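Local coordinates for protein phosphoribosylaminoimidazole carboxylase (Treponema denticola, PDB 5C5D) that catalyses the reversible carboxylation of 5-aminoimidazole ribonucleotide (AIR) with carbon dioxide to give CAIR, a step of de novo purine biosynthesis, at residues 7-12 against 32-37; 16-21 against 63-68; 75-80 against 109-114; 85-90 against 115-120. The protein carries 1 engineered substitution. All blocks are in the same frame, centred on the assembly; numbering follows the deposited sequence.

Contact 1 (7-12 against 32-37)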
loop_
_atom_site.group_PDB
_atom_site.type_symbol
_atom_site.label_atom_id
_atom_site.label_comp_id
_atom_site.label_asym_id
_atom_site.label_seq_id
_atom_site.Cartn_x
_atom_site.Cartn_y
_atom_site.Cartn_z
ATOM N N ILE D 7 10.912 -8.309 -29.678
ATOM C CA ILE D 7 10.679 -8.589 -28.264
ATOM C C ILE D 7 12.019 -8.617 -27.591
ATOM O O ILE D 7 12.814 -9.525 -27.844
ATOM C CB ILE D 7 9.960 -9.924 -28.064
ATOM C CG1 ILE D 7 8.661 -9.930 -28.860
ATOM C CG2 ILE D 7 9.684 -10.157 -26.570
ATOM C CD1 ILE D 7 7.971 -11.291 -28.889
ATOM N N LEU D 8 12.305 -7.610 -26.771
ATOM C CA LEU D 8 13.615 -7.478 -26.131
ATOM C C LEU D 8 13.491 -7.594 -24.627
ATOM O O LEU D 8 12.747 -6.828 -23.994
ATOM C CB LEU D 8 14.259 -6.136 -26.503
ATOM C CG LEU D 8 15.559 -5.833 -25.764
ATOM C CD1 LEU D 8 16.644 -6.867 -26.036
ATOM C CD2 LEU D 8 16.033 -4.437 -26.138
ATOM N N MET D 9 14.203 -8.560 -24.050
ATOM C CA MET D 9 14.103 -8.806 -22.623
ATOM C C MET D 9 15.451 -8.578 -21.937
ATOM O O MET D 9 16.503 -8.780 -22.542
ATOM C CB MET D 9 13.622 -10.241 -22.383
ATOM C CG MET D 9 14.686 -11.245 -22.638
ATOM S SD MET D 9 14.017 -12.941 -22.643
ATOM C CE MET D 9 13.427 -13.028 -24.323
ATOM N N GLY D 10 15.407 -8.175 -20.673
ATOM C CA GLY D 10 16.610 -7.818 -19.950
ATOM C C GLY D 10 17.416 -9.012 -19.522
ATOM O O GLY D 10 18.616 -8.893 -19.314
ATOM N N SER D 11 16.754 -10.154 -19.394
ATOM C CA SER D 11 17.403 -11.374 -18.928
ATOM C C SER D 11 16.790 -12.617 -19.547
ATOM O O SER D 11 15.578 -12.682 -19.763
ATOM C CB SER D 11 17.292 -11.473 -17.405
ATOM O OG SER D 11 17.642 -12.763 -16.950
ATOM N N SER D 12 17.624 -13.622 -19.793
ATOM C CA SER D 12 17.115 -14.893 -20.285
ATOM C C SER D 12 16.114 -15.503 -19.308
ATOM O O SER D 12 15.343 -16.380 -19.686
ATOM C CB SER D 12 18.252 -15.873 -20.551
ATOM O OG SER D 12 18.947 -16.226 -19.364
ATOM N N TYR D 32 8.068 -11.775 -35.551
ATOM C CA TYR D 32 8.714 -11.283 -34.330
ATOM C C TYR D 32 10.185 -11.725 -34.278
ATOM O O TYR D 32 10.615 -12.659 -34.984
ATOM C CB TYR D 32 7.969 -11.763 -33.066
ATOM C CG TYR D 32 8.000 -13.257 -32.921
ATOM C CD1 TYR D 32 9.109 -13.882 -32.388
ATOM C CD2 TYR D 32 6.919 -14.033 -33.305
ATOM C CE1 TYR D 32 9.162 -15.261 -32.270
ATOM C CE2 TYR D 32 6.951 -15.402 -33.176
ATOM C CZ TYR D 32 8.088 -16.010 -32.662
ATOM O OH TYR D 32 8.164 -17.382 -32.522
ATOM N N ALA D 33 10.958 -10.992 -33.489
ATOM C CA ALA D 33 12.310 -11.376 -33.131
ATOM C C ALA D 33 12.390 -11.341 -31.628
ATOM O O ALA D 33 11.804 -10.473 -31.021
ATOM C CB ALA D 33 13.308 -10.431 -33.742
ATOM N N ILE D 34 13.077 -12.327 -31.039
ATOM C CA ILE D 34 13.299 -12.360 -29.598
ATOM C C ILE D 34 14.769 -12.173 -29.315
ATOM O O ILE D 34 15.610 -12.892 -29.855
ATOM C CB ILE D 34 12.839 -13.670 -28.987
ATOM C CG1 ILE D 34 11.347 -13.812 -29.177
ATOM C CG2 ILE D 34 13.203 -13.709 -27.488
ATOM C CD1 ILE D 34 10.786 -15.140 -28.705
ATOM N N ARG D 35 15.056 -11.188 -28.469
ATOM C CA ARG D 35 16.427 -10.807 -28.151
ATOM C C ARG D 35 16.581 -10.565 -26.661
ATOM O O ARG D 35 15.612 -10.303 -25.949
ATOM C CB ARG D 35 16.848 -9.555 -28.912
ATOM C CG ARG D 35 16.682 -9.624 -30.436
ATOM C CD ARG D 35 17.623 -10.656 -31.020
ATOM N NE ARG D 35 19.030 -10.367 -30.760
ATOM C CZ ARG D 35 19.810 -9.598 -31.524
ATOM N NH1 ARG D 35 19.355 -9.035 -32.638
ATOM N NH2 ARG D 35 21.088 -9.443 -31.195
ATOM N N ILE D 36 17.824 -10.647 -26.218
ATOM C CA ILE D 36 18.195 -10.409 -24.844
ATOM C C ILE D 36 19.236 -9.302 -24.729
ATOM O O ILE D 36 20.238 -9.302 -25.432
ATOM C CB ILE D 36 18.762 -11.698 -24.206
ATOM C CG1 ILE D 36 17.681 -12.775 -24.158
ATOM C CG2 ILE D 36 19.228 -11.443 -22.782
ATOM C CD1 ILE D 36 18.239 -14.174 -23.852
ATOM N N GLY D 37 19.005 -8.379 -23.811
ATOM C CA GLY D 37 19.971 -7.345 -23.530
ATOM C C GLY D 37 19.508 -6.488 -22.385
ATOM O O GLY D 37 18.326 -6.157 -22.288
#
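The Tyr-32 ring is met obliquely by the Ile-7 methyl CD1, whose nearest approach, 4.2 Å, is to Tyr-32 CB. The other flat groups are the peptides of two parallel strands, 4-9 and 31-36, of the first beta-alpha-beta unit, whose crossover is helix 15-27. Ile-7, Met-9, Ile-34 and Ile-36 project from one face of this pair, Ile-7 and Met-9 against helix 15-27, Ile-34 and Ile-36 covered by the second subunit; Leu-8 and Arg-35 project from the other. Between the strands run four backbone bonds: Ile-7 N to Ala-33 O (2.7 Å), Arg-35 N to Ile-7 O, Met-9 N to Arg-35 O, and Gly-37 N to Met-9 O (2.8 Å). In the third, the donor lies 24° out of the Arg-35 carbonyl plane. Met-9 CG sits between its own N and carbonyl carbon (chi1 75°), and CG comes 3.7 Å from Ile-36 CG1. The chain then bends at chi3 and CE comes against Ile-34 CG2; at 3.2 Å this pair is too close for its exact geometry to be trusted. On the other face Leu-8 CD1 lies 3.9 Å from Arg-35 CB. Past the strand ends, Ser-12 CB rests 3.7 Å from Ile-36 CD1, close to the substrate-binding Ser-11. Buried peptide polarity is thus paid for between the strands, and the arginine's charge is probably balanced largely by its salt bridge to Asp-154 of the second subunit, with Tyr-53 as a further partner.

Contact 2 (16-21 against 63-68)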
loop_
_atom_site.group_PDB
_atom_site.type_symbol
_atom_site.label_atom_id
_atom_site.label_comp_id
_atom_site.label_asym_id
_atom_site.label_seq_id
_atom_site.Cartn_x
_atom_site.Cartn_y
_atom_site.Cartn_z
ATOM N N GLY D 16 10.195 -17.269 -20.788
ATOM C CA GLY D 16 8.841 -17.811 -20.791
ATOM C C GLY D 16 7.782 -16.756 -21.060
ATOM O O GLY D 16 6.818 -16.985 -21.786
ATOM N N HIS D 17 7.971 -15.585 -20.463
ATOM C CA HIS D 17 7.097 -14.436 -20.649
ATOM C C HIS D 17 7.156 -13.943 -22.087
ATOM O O HIS D 17 6.139 -13.737 -22.739
ATOM C CB HIS D 17 7.524 -13.352 -19.653
ATOM C CG HIS D 17 6.618 -12.175 -19.589
ATOM N ND1 HIS D 17 5.418 -12.206 -18.913
ATOM C CD2 HIS D 17 6.754 -10.914 -20.060
ATOM C CE1 HIS D 17 4.847 -11.016 -18.988
ATOM N NE2 HIS D 17 5.646 -10.207 -19.672
ATOM N N ALA D 18 8.366 -13.831 -22.601
ATOM C CA ALA D 18 8.546 -13.442 -24.000
ATOM C C ALA D 18 7.867 -14.439 -24.944
ATOM O O ALA D 18 7.287 -14.047 -25.957
ATOM C CB ALA D 18 10.018 -13.331 -24.326
ATOM N N GLU D 19 7.953 -15.734 -24.640
ATOM C CA GLU D 19 7.365 -16.749 -25.501
ATOM C C GLU D 19 5.850 -16.634 -25.551
ATOM O O GLU D 19 5.230 -16.912 -26.590
ATOM C CB GLU D 19 7.771 -18.154 -25.027
ATOM C CG GLU D 19 9.225 -18.482 -25.332
ATOM C CD GLU D 19 9.700 -19.796 -24.714
ATOM O OE1 GLU D 19 9.201 -20.193 -23.634
ATOM O OE2 GLU D 19 10.580 -20.427 -25.322
ATOM N N LYS D 20 5.237 -16.232 -24.444
ATOM C CA LYS D 20 3.793 -16.037 -24.434
ATOM C C LYS D 20 3.403 -14.950 -25.386
ATOM O O LYS D 20 2.381 -15.048 -26.069
ATOM C CB LYS D 20 3.275 -15.696 -23.048
ATOM C CG LYS D 20 3.219 -16.907 -22.144
ATOM C CD LYS D 20 2.724 -16.535 -20.787
ATOM C CE LYS D 20 2.453 -17.758 -19.980
ATOM N NZ LYS D 20 1.472 -17.408 -18.950
ATOM N N ILE D 21 4.212 -13.898 -25.435
ATOM C CA ILE D 21 3.931 -12.808 -26.349
ATOM C C ILE D 21 4.131 -13.259 -27.785
ATOM O O ILE D 21 3.310 -12.985 -28.652
ATOM C CB ILE D 21 4.829 -11.587 -26.062
ATOM C CG1 ILE D 21 4.576 -11.104 -24.645
ATOM C CG2 ILE D 21 4.550 -10.453 -27.072
ATOM C CD1 ILE D 21 5.582 -10.049 -24.154
ATOM N N ILE D 63 8.652 -4.538 -27.998
ATOM C CA ILE D 63 8.003 -4.898 -26.731
ATOM C C ILE D 63 9.137 -5.215 -25.769
ATOM O O ILE D 63 9.921 -6.140 -26.007
ATOM C CB ILE D 63 7.031 -6.070 -26.877
ATOM C CG1 ILE D 63 5.912 -5.724 -27.852
ATOM C CG2 ILE D 63 6.452 -6.459 -25.515
ATOM C CD1 ILE D 63 4.951 -6.917 -28.122
ATOM N N THR D 64 9.218 -4.456 -24.679
ATOM C CA THR D 64 10.340 -4.532 -23.759
ATOM C C THR D 64 9.945 -5.143 -22.428
ATOM O O THR D 64 8.961 -4.768 -21.812
ATOM C CB THR D 64 10.935 -3.144 -23.554
ATOM O OG1 THR D 64 9.853 -2.235 -23.253
ATOM C CG2 THR D 64 11.685 -2.722 -24.823
ATOM N N ILE D 65 10.716 -6.148 -22.050
ATOM C CA ILE D 65 10.449 -6.971 -20.866
ATOM C C ILE D 65 11.579 -6.904 -19.857
ATOM O O ILE D 65 12.653 -7.380 -20.133
ATOM C CB ILE D 65 10.297 -8.436 -21.258
ATOM C CG1 ILE D 65 9.164 -8.598 -22.281
ATOM C CG2 ILE D 65 9.983 -9.307 -20.057
ATOM C CD1 ILE D 65 9.243 -9.961 -22.986
ATOM N N ALA D 66 11.345 -6.315 -18.691
ATOM C CA ALA D 66 12.376 -6.268 -17.676
ATOM C C ALA D 66 11.734 -6.343 -16.306
ATOM O O ALA D 66 10.774 -5.616 -16.037
ATOM C CB ALA D 66 13.200 -5.025 -17.793
ATOM N N GLY D 67 12.282 -7.214 -15.460
ATOM C CA GLY D 67 11.780 -7.338 -14.109
ATOM C C GLY D 67 12.420 -6.354 -13.158
ATOM O O GLY D 67 13.268 -5.537 -13.542
ATOM N N ARG D 68 12.012 -6.446 -11.894
ATOM C CA ARG D 68 12.499 -5.549 -10.867
ATOM C C ARG D 68 12.295 -4.141 -11.327
ATOM O O ARG D 68 11.253 -3.855 -11.912
ATOM C CB ARG D 68 13.942 -5.886 -10.530
ATOM C CG ARG D 68 14.010 -7.291 -10.016
ATOM C CD ARG D 68 15.377 -7.638 -9.465
ATOM N NE ARG D 68 15.289 -8.890 -8.734
ATOM C CZ ARG D 68 16.253 -9.392 -7.976
ATOM N NH1 ARG D 68 17.405 -8.748 -7.847
ATOM N NH2 ARG D 68 16.057 -10.544 -7.349
#
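Helix 15-27 packs on the central strand 60-65 of a flavodoxin-like alpha/beta sandwich, where His-17, Ala-18 and Ile-21 meet Ile-63 and Ile-65. The helix runs nearly antiparallel to the strand, at 159°, with the short axes 9.9 Å apart. Ile-65 is the hub. Its CD1 comes 3.7 Å from both CA and CB of Ala-18, whose small side chain lets the isoleucine reach the helix backbone. Ile-21 meets Ile-65 tip to tip, CD1 against CD1 at 3.8 Å. Toward Ile-63, by contrast, Ile-21 slides past in the opposite direction, and Ile-21 CG2 lies 3.7 Å from Ile-63 CD1. His-17 crosses Ile-65 obliquely; chi1 -172° puts its CG anti to the backbone N, and the ring carbon CD2 lies 3.6 Å from Ile-65 CG2. The hydrogen bond from NE2 to Cys-87 O should limit rotation of the ring. Just past the strand lies the substrate-binding Gly-67, and Ile-65 also touches Asp-14, another substrate-binding residue. No hydrogen bond joins the two segments: apolar packing, mostly of methyl groups, joins helix and strand, and the imidazole spends its polarity on a neighbouring backbone carbonyl.

Contact 3 (75-80 against 109-114)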
loop_
_atom_site.group_PDB
_atom_site.type_symbol
_atom_site.label_atom_id
_atom_site.label_comp_id
_atom_site.label_asym_id
_atom_site.label_seq_id
_atom_site.Cartn_x
_atom_site.Cartn_y
_atom_site.Cartn_z
ATOM N N PHE D 75 14.739 3.150 -21.752
ATOM C CA PHE D 75 15.980 3.234 -22.514
ATOM C C PHE D 75 15.726 3.014 -23.981
ATOM O O PHE D 75 16.152 3.788 -24.827
ATOM C CB PHE D 75 16.945 2.202 -21.979
ATOM C CG PHE D 75 18.278 2.212 -22.648
ATOM C CD1 PHE D 75 19.226 3.151 -22.299
ATOM C CD2 PHE D 75 18.584 1.282 -23.617
ATOM C CE1 PHE D 75 20.467 3.163 -22.914
ATOM C CE2 PHE D 75 19.837 1.287 -24.237
ATOM C CZ PHE D 75 20.768 2.224 -23.879
ATOM N N VAL D 76 14.992 1.956 -24.274
ATOM C CA VAL D 76 14.665 1.635 -25.654
ATOM C C VAL D 76 13.738 2.703 -26.231
ATOM O O VAL D 76 13.940 3.175 -27.340
ATOM C CB VAL D 76 13.996 0.261 -25.754
ATOM C CG1 VAL D 76 13.461 -0.007 -27.164
ATOM C CG2 VAL D 76 14.978 -0.845 -25.331
ATOM N N ASP D 77 12.704 3.077 -25.477
ATOM C CA ASP D 77 11.787 4.108 -25.940
ATOM C C ASP D 77 12.478 5.447 -26.240
ATOM O O ASP D 77 12.116 6.157 -27.193
ATOM C CB ASP D 77 10.685 4.335 -24.915
ATOM C CG ASP D 77 9.551 5.088 -25.494
ATOM O OD1 ASP D 77 8.679 4.446 -26.129
ATOM O OD2 ASP D 77 9.560 6.324 -25.334
ATOM N N GLY D 78 13.500 5.799 -25.464
ATOM C CA GLY D 78 14.232 7.022 -25.730
ATOM C C GLY D 78 15.137 6.964 -26.948
ATOM O O GLY D 78 15.541 7.995 -27.473
ATOM N N PHE D 79 15.456 5.757 -27.386
ATOM C CA PHE D 79 16.367 5.558 -28.509
ATOM C C PHE D 79 15.646 5.441 -29.859
ATOM O O PHE D 79 16.060 6.066 -30.852
ATOM C CB PHE D 79 17.209 4.304 -28.271
ATOM C CG PHE D 79 18.313 4.149 -29.282
ATOM C CD1 PHE D 79 19.553 4.722 -29.054
ATOM C CD2 PHE D 79 18.084 3.504 -30.481
ATOM C CE1 PHE D 79 20.553 4.632 -30.000
ATOM C CE2 PHE D 79 19.087 3.409 -31.436
ATOM C CZ PHE D 79 20.319 3.976 -31.183
ATOM N N VAL D 80 14.588 4.632 -29.923
ATOM C CA VAL D 80 13.977 4.306 -31.215
ATOM C C VAL D 80 12.989 5.383 -31.635
ATOM O O VAL D 80 12.525 6.177 -30.809
ATOM C CB VAL D 80 13.267 2.930 -31.190
ATOM C CG1 VAL D 80 14.212 1.823 -30.766
ATOM C CG2 VAL D 80 12.081 2.918 -30.216
ATOM N N ILE D 109 9.052 10.320 -22.748
ATOM C CA ILE D 109 9.343 8.892 -22.805
ATOM C C ILE D 109 7.990 8.209 -22.688
ATOM O O ILE D 109 7.309 8.330 -21.659
ATOM C CB ILE D 109 10.319 8.464 -21.671
ATOM C CG1 ILE D 109 11.686 9.093 -21.919
ATOM C CG2 ILE D 109 10.447 6.960 -21.565
ATOM C CD1 ILE D 109 12.410 8.608 -23.196
ATOM N N SER D 110 7.556 7.543 -23.750
ATOM C CA SER D 110 6.127 7.178 -23.852
ATOM C C SER D 110 5.841 5.716 -24.182
ATOM O O SER D 110 5.023 5.440 -25.042
ATOM C CB SER D 110 5.466 8.069 -24.914
ATOM O OG SER D 110 6.035 7.825 -26.189
ATOM N N PRO D 111 6.500 4.761 -23.491
ATOM C CA PRO D 111 6.126 3.374 -23.771
ATOM C C PRO D 111 4.697 3.089 -23.339
ATOM O O PRO D 111 4.263 3.603 -22.309
ATOM C CB PRO D 111 7.129 2.577 -22.946
ATOM C CG PRO D 111 7.534 3.506 -21.863
ATOM C CD PRO D 111 7.534 4.839 -22.444
ATOM N N ALA D 112 3.970 2.322 -24.132
ATOM C CA ALA D 112 2.644 1.814 -23.776
ATOM C C ALA D 112 2.767 0.706 -22.743
ATOM O O ALA D 112 3.379 -0.310 -23.031
ATOM C CB ALA D 112 1.978 1.273 -25.009
ATOM N N LEU D 113 2.180 0.860 -21.558
ATOM C CA LEU D 113 2.248 -0.212 -20.572
ATOM C C LEU D 113 1.036 -1.139 -20.690
ATOM O O LEU D 113 -0.113 -0.670 -20.746
ATOM C CB LEU D 113 2.291 0.372 -19.177
ATOM C CG LEU D 113 2.374 -0.629 -18.022
ATOM C CD1 LEU D 113 3.579 -1.580 -18.118
ATOM C CD2 LEU D 113 2.403 0.189 -16.742
ATOM N N VAL D 114 1.308 -2.440 -20.775
ATOM C CA VAL D 114 0.269 -3.476 -20.783
ATOM C C VAL D 114 0.726 -4.613 -19.900
ATOM O O VAL D 114 1.873 -5.052 -20.018
ATOM C CB VAL D 114 0.010 -3.986 -22.196
ATOM C CG1 VAL D 114 -1.012 -5.097 -22.215
ATOM C CG2 VAL D 114 -0.502 -2.867 -23.069
HETATM O O HOH W 1 6.318 4.796 -27.425
#
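Asp-77 turns its CG anti to the backbone N (chi1 -164°), which carries the carboxylate off the helix toward Ser-110 and Pro-111. From the opposite segment Ile-109 holds CG1 anti to its carbonyl carbon, and a further bend at chi2 (-65°) brings CD1 back to the helix. In this flavodoxin-like alpha/beta fold the contact ties the C-terminal part of helix 72-79 to the segment that leads into strand 112-113, outermost of the sheet within this chain. The one direct hydrogen bond runs from Ser-110 N to Asp-77 OD2 at 2.8 Å. The donor stands above the carboxylate, 53° out of its plane. Asp-77 OD1 takes a second route through a water, which donates to OD1 at 2.7 Å and to Ser-110 O at 2.8 Å. Both polar atoms of the Ser-110 backbone are therefore linked to the one side chain. Beyond the two segments, OD1 is hydrogen-bonded to Thr-84 OG1, and OD2 forms a salt bridge with Arg-126 of the fourth subunit. These partners should favour the charged form of the buried carboxylate, and they tie the contact to a subunit interface. Pro-111 packs beside the acid, its CD 3.7 Å from Asp-77 CG. Next to it Gly-78 offers bare backbone to the isoleucine: the methyl CD1 of Ile-109 rests 3.5 Å from Gly-78 CA.

Contact 4 (85-90 against 115-120). With EDO (1,2-ethanediol), chain I.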
loop_
_atom_site.group_PDB
_atom_site.type_symbol
_atom_site.label_atom_id
_atom_site.label_comp_id
_atom_site.label_asym_id
_atom_site.label_seq_id
_atom_site.Cartn_x
_atom_site.Cartn_y
_atom_site.Cartn_z
ATOM N N ILE D 85 6.193 -0.771 -26.471
ATOM C CA ILE D 85 5.260 -1.352 -25.484
ATOM C C ILE D 85 6.078 -1.972 -24.347
ATOM O O ILE D 85 6.979 -2.757 -24.599
ATOM C CB ILE D 85 4.390 -2.432 -26.147
ATOM C CG1 ILE D 85 3.530 -1.841 -27.261
ATOM C CG2 ILE D 85 3.515 -3.185 -25.110
ATOM C CD1 ILE D 85 2.888 -2.886 -28.144
ATOM N N ALA D 86 5.774 -1.603 -23.103
ATOM C CA ALA D 86 6.357 -2.256 -21.925
ATOM C C ALA D 86 5.439 -3.356 -21.453
ATOM O O ALA D 86 4.275 -3.104 -21.223
ATOM C CB ALA D 86 6.552 -1.259 -20.805
ATOM N N CYS D 87 5.975 -4.550 -21.266
ATOM C CA CYS D 87 5.195 -5.651 -20.728
ATOM C C CYS D 87 6.086 -6.376 -19.732
ATOM O O CYS D 87 6.731 -7.378 -20.069
ATOM C CB CYS D 87 4.720 -6.564 -21.838
ATOM S SG CYS D 87 3.619 -7.875 -21.226
ATOM N N PRO D 88 6.141 -5.859 -18.488
ATOM C CA PRO D 88 7.048 -6.437 -17.512
ATOM C C PRO D 88 6.527 -7.801 -17.047
ATOM O O PRO D 88 5.313 -8.044 -17.115
ATOM C CB PRO D 88 7.050 -5.412 -16.384
ATOM C CG PRO D 88 5.717 -4.760 -16.459
ATOM C CD PRO D 88 5.428 -4.682 -17.949
ATOM N N PRO D 89 7.431 -8.675 -16.593
ATOM C CA PRO D 89 7.000 -9.945 -16.039
ATOM C C PRO D 89 6.273 -9.704 -14.737
ATOM O O PRO D 89 6.487 -8.685 -14.088
ATOM C CB PRO D 89 8.306 -10.707 -15.818
ATOM C CG PRO D 89 9.347 -9.647 -15.611
ATOM C CD PRO D 89 8.872 -8.439 -16.401
ATOM N N PRO D 90 5.376 -10.610 -14.369
ATOM C CA PRO D 90 4.635 -10.340 -13.140
ATOM C C PRO D 90 5.487 -10.608 -11.913
ATOM O O PRO D 90 6.361 -11.474 -11.933
ATOM C CB PRO D 90 3.453 -11.303 -13.233
ATOM C CG PRO D 90 3.964 -12.434 -14.063
ATOM C CD PRO D 90 4.838 -11.766 -15.095
ATOM N N LEU D 115 -0.146 -5.112 -19.028
ATOM C CA LEU D 115 0.290 -6.161 -18.118
ATOM C C LEU D 115 0.352 -7.560 -18.693
ATOM O O LEU D 115 1.301 -8.303 -18.419
ATOM C CB LEU D 115 -0.623 -6.210 -16.905
ATOM C CG LEU D 115 -0.531 -5.039 -15.944
ATOM C CD1 LEU D 115 -1.318 -5.385 -14.699
ATOM C CD2 LEU D 115 0.905 -4.740 -15.602
ATOM N N GLU D 116 -0.679 -7.970 -19.413
ATOM C CA GLU D 116 -0.733 -9.343 -19.848
ATOM C C GLU D 116 -0.024 -9.535 -21.185
ATOM O O GLU D 116 -0.283 -8.793 -22.137
ATOM C CB GLU D 116 -2.175 -9.791 -19.988
ATOM C CG GLU D 116 -2.984 -9.903 -18.702
ATOM C CD GLU D 116 -2.593 -11.075 -17.853
ATOM O OE1 GLU D 116 -2.026 -12.034 -18.400
ATOM O OE2 GLU D 116 -2.851 -11.033 -16.624
ATOM N N PRO D 117 0.790 -10.575 -21.290
ATOM C CA PRO D 117 1.490 -10.852 -22.547
ATOM C C PRO D 117 0.572 -11.005 -23.754
ATOM O O PRO D 117 0.920 -10.500 -24.829
ATOM C CB PRO D 117 2.243 -12.158 -22.256
ATOM C CG PRO D 117 1.808 -12.618 -20.924
ATOM C CD PRO D 117 1.213 -11.477 -20.203
ATOM N N LYS D 118 -0.583 -11.648 -23.614
ATOM C CA LYS D 118 -1.477 -11.758 -24.762
ATOM C C LYS D 118 -1.976 -10.381 -25.175
ATOM O O LYS D 118 -2.245 -10.157 -26.362
ATOM C CB LYS D 118 -2.665 -12.680 -24.457
ATOM C CG LYS D 118 -2.291 -14.150 -24.375
ATOM C CD LYS D 118 -3.535 -15.006 -24.232
ATOM C CE LYS D 118 -3.184 -16.455 -24.021
ATOM N NZ LYS D 118 -4.406 -17.285 -23.836
ATOM N N ASN D 119 -2.123 -9.472 -24.201
ATOM C CA ASN D 119 -2.614 -8.118 -24.481
ATOM C C ASN D 119 -1.517 -7.280 -25.085
ATOM O O ASN D 119 -1.799 -6.404 -25.865
ATOM C CB ASN D 119 -3.188 -7.453 -23.223
ATOM C CG ASN D 119 -4.583 -7.977 -22.901
ATOM O OD1 ASN D 119 -5.244 -8.523 -23.781
ATOM N ND2 ASN D 119 -5.024 -7.857 -21.646
ATOM N N ALA D 120 -0.263 -7.564 -24.766
ATOM C CA ALA D 120 0.802 -6.816 -25.426
ATOM C C ALA D 120 0.814 -7.176 -26.923
ATOM O O ALA D 120 0.984 -6.319 -27.806
ATOM C CB ALA D 120 2.166 -7.096 -24.787
HETATM C C1 EDO I . 5.142 -5.902 -11.780
HETATM O O1 EDO I . 4.821 -6.155 -13.139
HETATM C C2 EDO I . 3.897 -6.222 -10.989
HETATM O O2 EDO I . 3.366 -7.488 -11.417
HETATM O O HOH W 2 2.886 -8.768 -16.360
#
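Pro-88 and Leu-115 are joined by one water that donates to both of their carbonyls, while no direct hydrogen bond crosses between the segments. The water lies 2.6 Å from Pro-88 O and equally far from Leu-115 O, and the two oxygens subtend about 106° at it, close to tetrahedral. Two acceptors that stand 4.2 Å apart, O to O, are reconciled in this way. Next to the bridge Cys-87 sends its thiol to the start of the facing helix. SG is anti to the backbone N (chi1 -175°), which sets it 3.7 Å from Leu-115 O and 3.9 Å from Pro-117 CA. Ala-120 CB, one turn further along, lies 3.9 Å from the same sulfur and also faces Cys-87 CB. The elements are strand 84-86 of the parallel sheet, with the loop after it, and the first turn of helix 117-129. Glu-116 is the N-cap residue, Pro-117 opens the helix, and Ala-120 N closes the turn onto Glu-116 O. A sulfur held at a helix N-terminus may feel its partial positive charge. Deeper in the sheet Ile-85 lays CG2 4.1 Å from Ala-120 CB, and its CD1 approaches Ala-120 O. Glu-116 OE2 forms a salt bridge with Arg-68 of the fifth subunit. The Pro-88 side chain is about 6 Å from the substrate-binding Gly-67. On the proline-rich loop a 1,2-ethanediol molecule, probably from the crystallisation liquor, gives a hydrogen bond from O1 to Pro-89 O; it is also hydrogen-bonded to Ser-91 N.

In the fold
All four contacts reach the one parallel sheet, whose strand order is 31-36, 4-9, 60-65, 84-86, 112-113. Contact 1 pairs the first two of these. Contacts 2 and 4, with centres about 7 Å apart, pack helices 15-27 and 117-129 on one face, while helix 72-79 of contact 3 lies on the other. The centres of contacts 1 and 2 are about 8 Å apart, and their segments alternate along the chain, as do those of contacts 3 and 4; contacts 1 and 2 both close before contact 3 opens. Contacts 1 and 2 include substrate-binding residues, which places the C-terminal ends of strands 4-9 and 60-65 beside the substrate site; contacts 3 and 4 both touch the fourth subunit.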